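Pectate lyase/Amb allergen (Acidovorax citrulli, PDB 4HWV) probably cleaves the pectate of plant cell walls by calcium-dependent beta-elimination. Local coordinates at residues D227-A232 with V237-N242; F304-T309 with V324-N329. All coordinates share one frame; numbering follows the deposited sequence.

The two contacts illustrate how a parallel beta-helix fills its own interior. Interactions 1 and 2 follow one another along the chain, their centres about 10 Å apart, and in both the touching residues are buried and apolar, with no hydrogen bond between the segments. Strands 237-240 and 324-327 both flank strand 290-293 within one parallel face, and Asn295 ties them further by bonding to the backbone of 237-242 and to Asn329. The chemistry differs with place: aliphatic tips alone meet in interaction 1, whose first segment also carries calcium-binding Asp227, whereas interaction 2 adds an aromatic pair and touches the metal site less directly, through Asp282.

Interaction 1: residues D227-A232 with V237-N242. With CA (calcium ion), chain C.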
loop_
_atom_site.group_PDB
_atom_site.type_symbol
_atom_site.label_atom_id
_atom_site.label_comp_id
_atom_site.label_asym_id
_atom_site.label_seq_id
_atom_site.Cartn_x
_atom_site.Cartn_y
_atom_site.Cartn_z
ATOM N N ASP A 227 -17.845 -2.208 -1.891
ATOM C CA ASP A 227 -17.574 -0.824 -1.503
ATOM C C ASP A 227 -17.086 -0.822 -0.067
ATOM O O ASP A 227 -17.240 -1.807 0.636
ATOM C CB ASP A 227 -18.880 -0.025 -1.499
ATOM C CG ASP A 227 -19.613 -0.080 -2.821
ATOM O OD1 ASP A 227 -18.955 -0.163 -3.878
ATOM O OD2 ASP A 227 -20.865 -0.021 -2.803
ATOM N N LEU A 228 -16.522 0.282 0.409
ATOM C CA LEU A 228 -16.282 0.375 1.845
ATOM C C LEU A 228 -17.608 0.576 2.595
ATOM O O LEU A 228 -17.807 -0.004 3.666
ATOM C CB LEU A 228 -15.244 1.454 2.173
ATOM C CG LEU A 228 -13.836 1.013 1.713
ATOM C CD1 LEU A 228 -12.891 2.205 1.618
ATOM C CD2 LEU A 228 -13.262 -0.052 2.651
ATOM N N ILE A 229 -18.506 1.394 2.035
ATOM C CA ILE A 229 -19.858 1.550 2.574
ATOM C C ILE A 229 -20.832 1.586 1.397
ATOM O O ILE A 229 -20.615 2.334 0.422
ATOM C CB ILE A 229 -20.022 2.855 3.399
ATOM C CG1 ILE A 229 -18.999 2.931 4.551
ATOM C CG2 ILE A 229 -21.449 2.954 3.946
ATOM C CD1 ILE A 229 -19.031 4.264 5.293
ATOM N N SER A 230 -21.882 0.767 1.477
ATOM C CA SER A 230 -22.961 0.780 0.489
ATOM C C SER A 230 -24.219 1.277 1.173
ATOM O O SER A 230 -24.573 0.789 2.264
ATOM C CB SER A 230 -23.222 -0.627 -0.047
ATOM O OG SER A 230 -22.062 -1.191 -0.647
ATOM N N VAL A 231 -24.899 2.236 0.542
ATOM C CA VAL A 231 -26.110 2.812 1.099
ATOM C C VAL A 231 -27.255 2.625 0.096
ATOM O O VAL A 231 -27.550 3.521 -0.690
ATOM C CB VAL A 231 -25.926 4.297 1.459
ATOM C CG1 VAL A 231 -27.095 4.778 2.312
ATOM C CG2 VAL A 231 -24.594 4.510 2.190
ATOM N N ALA A 232 -27.866 1.442 0.115
ATOM C CA ALA A 232 -28.954 1.126 -0.814
ATOM C C ALA A 232 -30.306 1.066 -0.113
ATOM O O ALA A 232 -31.343 1.178 -0.757
ATOM C CB ALA A 232 -28.663 -0.210 -1.555
ATOM N N VAL A 237 -28.273 9.165 7.283
ATOM C CA VAL A 237 -26.949 8.584 7.453
ATOM C C VAL A 237 -25.935 9.717 7.465
ATOM O O VAL A 237 -25.915 10.532 6.538
ATOM C CB VAL A 237 -26.613 7.599 6.294
ATOM C CG1 VAL A 237 -25.195 7.077 6.428
ATOM C CG2 VAL A 237 -27.612 6.432 6.253
ATOM N N TRP A 238 -25.110 9.759 8.508
ATOM C CA TRP A 238 -24.105 10.795 8.658
ATOM C C TRP A 238 -22.730 10.129 8.754
ATOM O O TRP A 238 -22.450 9.372 9.705
ATOM C CB TRP A 238 -24.386 11.631 9.913
ATOM C CG TRP A 238 -23.453 12.810 10.078
ATOM C CD1 TRP A 238 -22.958 13.626 9.091
ATOM C CD2 TRP A 238 -22.895 13.288 11.313
ATOM N NE1 TRP A 238 -22.149 14.591 9.642
ATOM C CE2 TRP A 238 -22.093 14.411 11.005
ATOM C CE3 TRP A 238 -23.005 12.881 12.663
ATOM C CZ2 TRP A 238 -21.376 15.112 11.985
ATOM C CZ3 TRP A 238 -22.301 13.596 13.631
ATOM C CH2 TRP A 238 -21.488 14.679 13.286
ATOM N N ILE A 239 -21.906 10.392 7.741
ATOM C CA ILE A 239 -20.578 9.813 7.637
ATOM C C ILE A 239 -19.618 10.980 7.771
ATOM O O ILE A 239 -19.487 11.800 6.854
ATOM C CB ILE A 239 -20.418 9.101 6.272
ATOM C CG1 ILE A 239 -21.390 7.914 6.209
ATOM C CG2 ILE A 239 -18.967 8.698 6.026
ATOM C CD1 ILE A 239 -21.615 7.386 4.793
ATOM N N ASP A 240 -18.967 11.060 8.931
ATOM C CA ASP A 240 -18.240 12.266 9.306
ATOM C C ASP A 240 -16.852 11.972 9.882
ATOM O O ASP A 240 -16.698 11.100 10.746
ATOM C CB ASP A 240 -19.057 13.024 10.365
ATOM C CG ASP A 240 -18.330 14.249 10.893
ATOM O OD1 ASP A 240 -18.272 15.286 10.189
ATOM O OD2 ASP A 240 -17.805 14.162 12.030
ATOM N N HIS A 241 -15.840 12.712 9.429
ATOM C CA HIS A 241 -14.508 12.605 10.022
ATOM C C HIS A 241 -13.945 11.188 9.937
ATOM O O HIS A 241 -13.349 10.674 10.895
ATOM C CB HIS A 241 -14.497 13.103 11.480
ATOM C CG HIS A 241 -14.337 14.585 11.624
ATOM N ND1 HIS A 241 -15.389 15.416 11.937
ATOM C CD2 HIS A 241 -13.234 15.372 11.571
ATOM C CE1 HIS A 241 -14.941 16.658 12.061
ATOM N NE2 HIS A 241 -13.639 16.661 11.834
ATOM N N ASN A 242 -14.090 10.566 8.763
ATOM C CA ASN A 242 -13.468 9.270 8.496
ATOM C C ASN A 242 -12.446 9.446 7.390
ATOM O O ASN A 242 -12.423 10.471 6.691
ATOM C CB ASN A 242 -14.497 8.224 8.044
ATOM C CG ASN A 242 -15.625 8.072 9.031
ATOM O OD1 ASN A 242 -15.452 7.465 10.094
ATOM N ND2 ASN A 242 -16.794 8.623 8.689
HETATM CA CA CA C . -20.755 -0.263 -5.152
HETATM O O HOH W 1 -22.220 -0.758 -7.312
HETATM O O HOH W 2 -23.421 -0.130 -4.913
HETATM O O HOH W 3 -21.245 -2.829 -4.726
#
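Ile229 and Ile239 meet tip to tip across the interior of a right-handed parallel beta-helix, the fold of family 1 pectate lyases. Their strands belong to different faces of the coil, so side chains rather than backbone bonds join them. In each isoleucine CG1 lies beside the backbone N and the side chain then runs out nearly straight (chi2 174° in Ile229, 163° in Ile239), which brings CD1 of Ile229 to 4.1 Å from CD1 of Ile239. Closer to the turn that links the strands, Val231 CG1 approaches Val237 CG2 at 4.3 Å. Phe244 packs against both isoleucines, and Leu185 covers Ile229 and both valines.

Alternation along the strands turns Ile229, Val231, Val237 and Ile239 inward and Ser230, Trp238 and Asp240 outward. Asp227 precedes strand 229-231, and from this loop it grips the calcium ion with both carboxylate oxygens, OD1 at 2.2 Å and OD2 at 2.4 Å from the metal. Asp278, Asp282 and three waters complete the coordination, while OD1 also accepts a hydrogen bond from Gly279 N. The hydroxyl OG of Ser230 lies 2.7 Å from OD2 of Asp227. Next along the strand from Ile239, Asp240 is held by several partners: Ser293 and Asn294 bind its OD1, and Arg198 forms a salt bridge to its OD2. That same OD2 takes the ND1 hydrogen of His241 at 2.7 Å; it lies in the plane of the imidazole, yet the histidine nitrogen comes to it from above the carboxylate plane.

Interaction 2: residues F304-T309 with V324-N329; sequences FLIGGT and VTFHGN
Phe326, which loses the most surface in this contact, points the edge of its ring at the face of Phe304. Its CE2 atom stands 3.6 Å above the Phe304 ring plane, over the ring centre, and is therefore almost equally distant from all six ring carbons. The centroids are 4.9 Å apart with the planes at 59°, a tilted form of the T-shaped arrangement. CZ of Phe326 leans toward the root of the other side chain, 4.0 Å from Phe304 CB.

Ile306 has the second largest share. In the conformer described here, one of two modelled, CD1 sits near the plane of the Phe326 ring, at its edge, 4.4 Å from CZ of Phe326. The other branch, CG2, lies anti to the backbone N and meets CG2 of Val324 at 4.2 Å, so the two arms of one isoleucine reach successive inward residues of strand 324-327.

Val281 packs on Phe304. The backbone N of Leu305 donates to OD1 of Asp282, whose OD2 binds calcium, a second-shell bond that probably helps to orient the carboxylate. Leu292, Phe326 and Leu348, on neighbouring parallel strands, form part of a stack along the axis, and Phe304 and Ile306 meet it from another face, as in the packed interior of the pectate lyase parallel beta-helix.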
loop_
_atom_site.group_PDB
_atom_site.type_symbol
_atom_site.label_atom_id
_atom_site.label_comp_id
_atom_site.label_asym_id
_atom_site.label_seq_id
_atom_site.Cartn_x
_atom_site.Cartn_y
_atom_site.Cartn_z
ATOM N N PHE A 304 -17.691 7.648 -5.837
ATOM C CA PHE A 304 -19.069 7.733 -5.344
ATOM C C PHE A 304 -20.071 7.568 -6.479
ATOM O O PHE A 304 -20.235 8.472 -7.305
ATOM C CB PHE A 304 -19.326 9.082 -4.654
ATOM C CG PHE A 304 -18.248 9.479 -3.706
ATOM C CD1 PHE A 304 -18.089 8.804 -2.512
ATOM C CD2 PHE A 304 -17.392 10.532 -4.001
ATOM C CE1 PHE A 304 -17.070 9.153 -1.620
ATOM C CE2 PHE A 304 -16.378 10.889 -3.135
ATOM C CZ PHE A 304 -16.217 10.203 -1.935
ATOM N N LEU A 305 -20.735 6.421 -6.516
ATOM C CA LEU A 305 -21.817 6.207 -7.460
ATOM C C LEU A 305 -23.112 6.572 -6.745
ATOM O O LEU A 305 -23.506 5.902 -5.776
ATOM C CB LEU A 305 -21.861 4.736 -7.880
ATOM C CG LEU A 305 -22.885 4.394 -8.968
ATOM C CD1 LEU A 305 -22.448 4.971 -10.312
ATOM C CD2 LEU A 305 -23.046 2.895 -9.084
ATOM N N ILE A 306 -23.751 7.666 -7.180
ATOM C CA ILE A 306 -25.043 8.074 -6.637
ATOM C C ILE A 306 -26.084 7.722 -7.704
ATOM O O ILE A 306 -26.190 8.418 -8.715
ATOM C CB ILE A 306 -25.094 9.595 -6.301
ATOM C CG1 ILE A 306 -23.883 10.032 -5.450
ATOM C CG2 ILE A 306 -26.407 9.923 -5.602
ATOM C CD1 ILE A 306 -23.739 9.261 -4.142
ATOM N N GLY A 307 -26.799 6.616 -7.496
ATOM C CA GLY A 307 -27.729 6.098 -8.493
ATOM C C GLY A 307 -27.026 5.163 -9.465
ATOM O O GLY A 307 -26.107 5.574 -10.185
ATOM N N GLY A 308 -27.437 3.899 -9.487
ATOM C CA GLY A 308 -26.750 2.885 -10.261
ATOM C C GLY A 308 -27.251 2.611 -11.668
ATOM O O GLY A 308 -26.654 1.773 -12.342
ATOM N N THR A 309 -28.331 3.265 -12.110
ATOM C CA THR A 309 -28.875 3.007 -13.435
ATOM C C THR A 309 -29.581 4.213 -14.065
ATOM O O THR A 309 -30.223 5.004 -13.386
ATOM C CB THR A 309 -29.878 1.832 -13.406
ATOM O OG1 THR A 309 -30.413 1.643 -14.717
ATOM C CG2 THR A 309 -31.017 2.080 -12.436
ATOM N N VAL A 324 -28.167 13.577 -1.151
ATOM C CA VAL A 324 -26.847 13.431 -0.544
ATOM C C VAL A 324 -26.161 14.795 -0.486
ATOM O O VAL A 324 -26.209 15.575 -1.456
ATOM C CB VAL A 324 -25.942 12.466 -1.359
ATOM C CG1 VAL A 324 -24.625 12.231 -0.636
ATOM C CG2 VAL A 324 -26.651 11.151 -1.600
ATOM N N THR A 325 -25.545 15.096 0.658
ATOM C CA THR A 325 -24.722 16.290 0.814
ATOM C C THR A 325 -23.274 15.884 1.061
ATOM O O THR A 325 -23.007 15.044 1.926
ATOM C CB THR A 325 -25.182 17.100 2.029
ATOM O OG1 THR A 325 -26.580 17.432 1.899
ATOM C CG2 THR A 325 -24.339 18.360 2.178
ATOM N N PHE A 326 -22.352 16.481 0.315
ATOM C CA PHE A 326 -20.905 16.321 0.557
ATOM C C PHE A 326 -20.341 17.687 0.936
ATOM O O PHE A 326 -20.411 18.620 0.136
ATOM C CB PHE A 326 -20.140 15.931 -0.724
ATOM C CG PHE A 326 -20.394 14.539 -1.242
ATOM C CD1 PHE A 326 -21.490 14.272 -2.068
ATOM C CD2 PHE A 326 -19.474 13.525 -0.988
ATOM C CE1 PHE A 326 -21.683 13.006 -2.620
ATOM C CE2 PHE A 326 -19.661 12.249 -1.535
ATOM C CZ PHE A 326 -20.772 11.994 -2.358
ATOM N N HIS A 327 -19.728 17.810 2.112
ATOM C CA HIS A 327 -19.051 19.058 2.427
ATOM C C HIS A 327 -17.841 18.864 3.321
ATOM O O HIS A 327 -17.815 17.971 4.175
ATOM C CB HIS A 327 -20.011 20.132 3.003
ATOM C CG HIS A 327 -20.478 19.885 4.402
ATOM N ND1 HIS A 327 -19.765 20.299 5.508
ATOM C CD2 HIS A 327 -21.614 19.322 4.874
ATOM C CE1 HIS A 327 -20.447 20.002 6.605
ATOM N NE2 HIS A 327 -21.571 19.402 6.248
ATOM N N GLY A 328 -16.840 19.714 3.110
ATOM C CA GLY A 328 -15.652 19.712 3.941
ATOM C C GLY A 328 -14.738 18.532 3.703
ATOM O O GLY A 328 -13.852 18.255 4.507
ATOM N N ASN A 329 -14.937 17.816 2.596
ATOM C CA ASN A 329 -14.124 16.635 2.341
ATOM C C ASN A 329 -12.875 16.962 1.546
ATOM O O ASN A 329 -12.850 17.928 0.767
ATOM C CB ASN A 329 -14.932 15.574 1.579
ATOM C CG ASN A 329 -16.207 15.173 2.311
ATOM O OD1 ASN A 329 -16.159 14.516 3.348
ATOM N ND2 ASN A 329 -17.355 15.568 1.766
#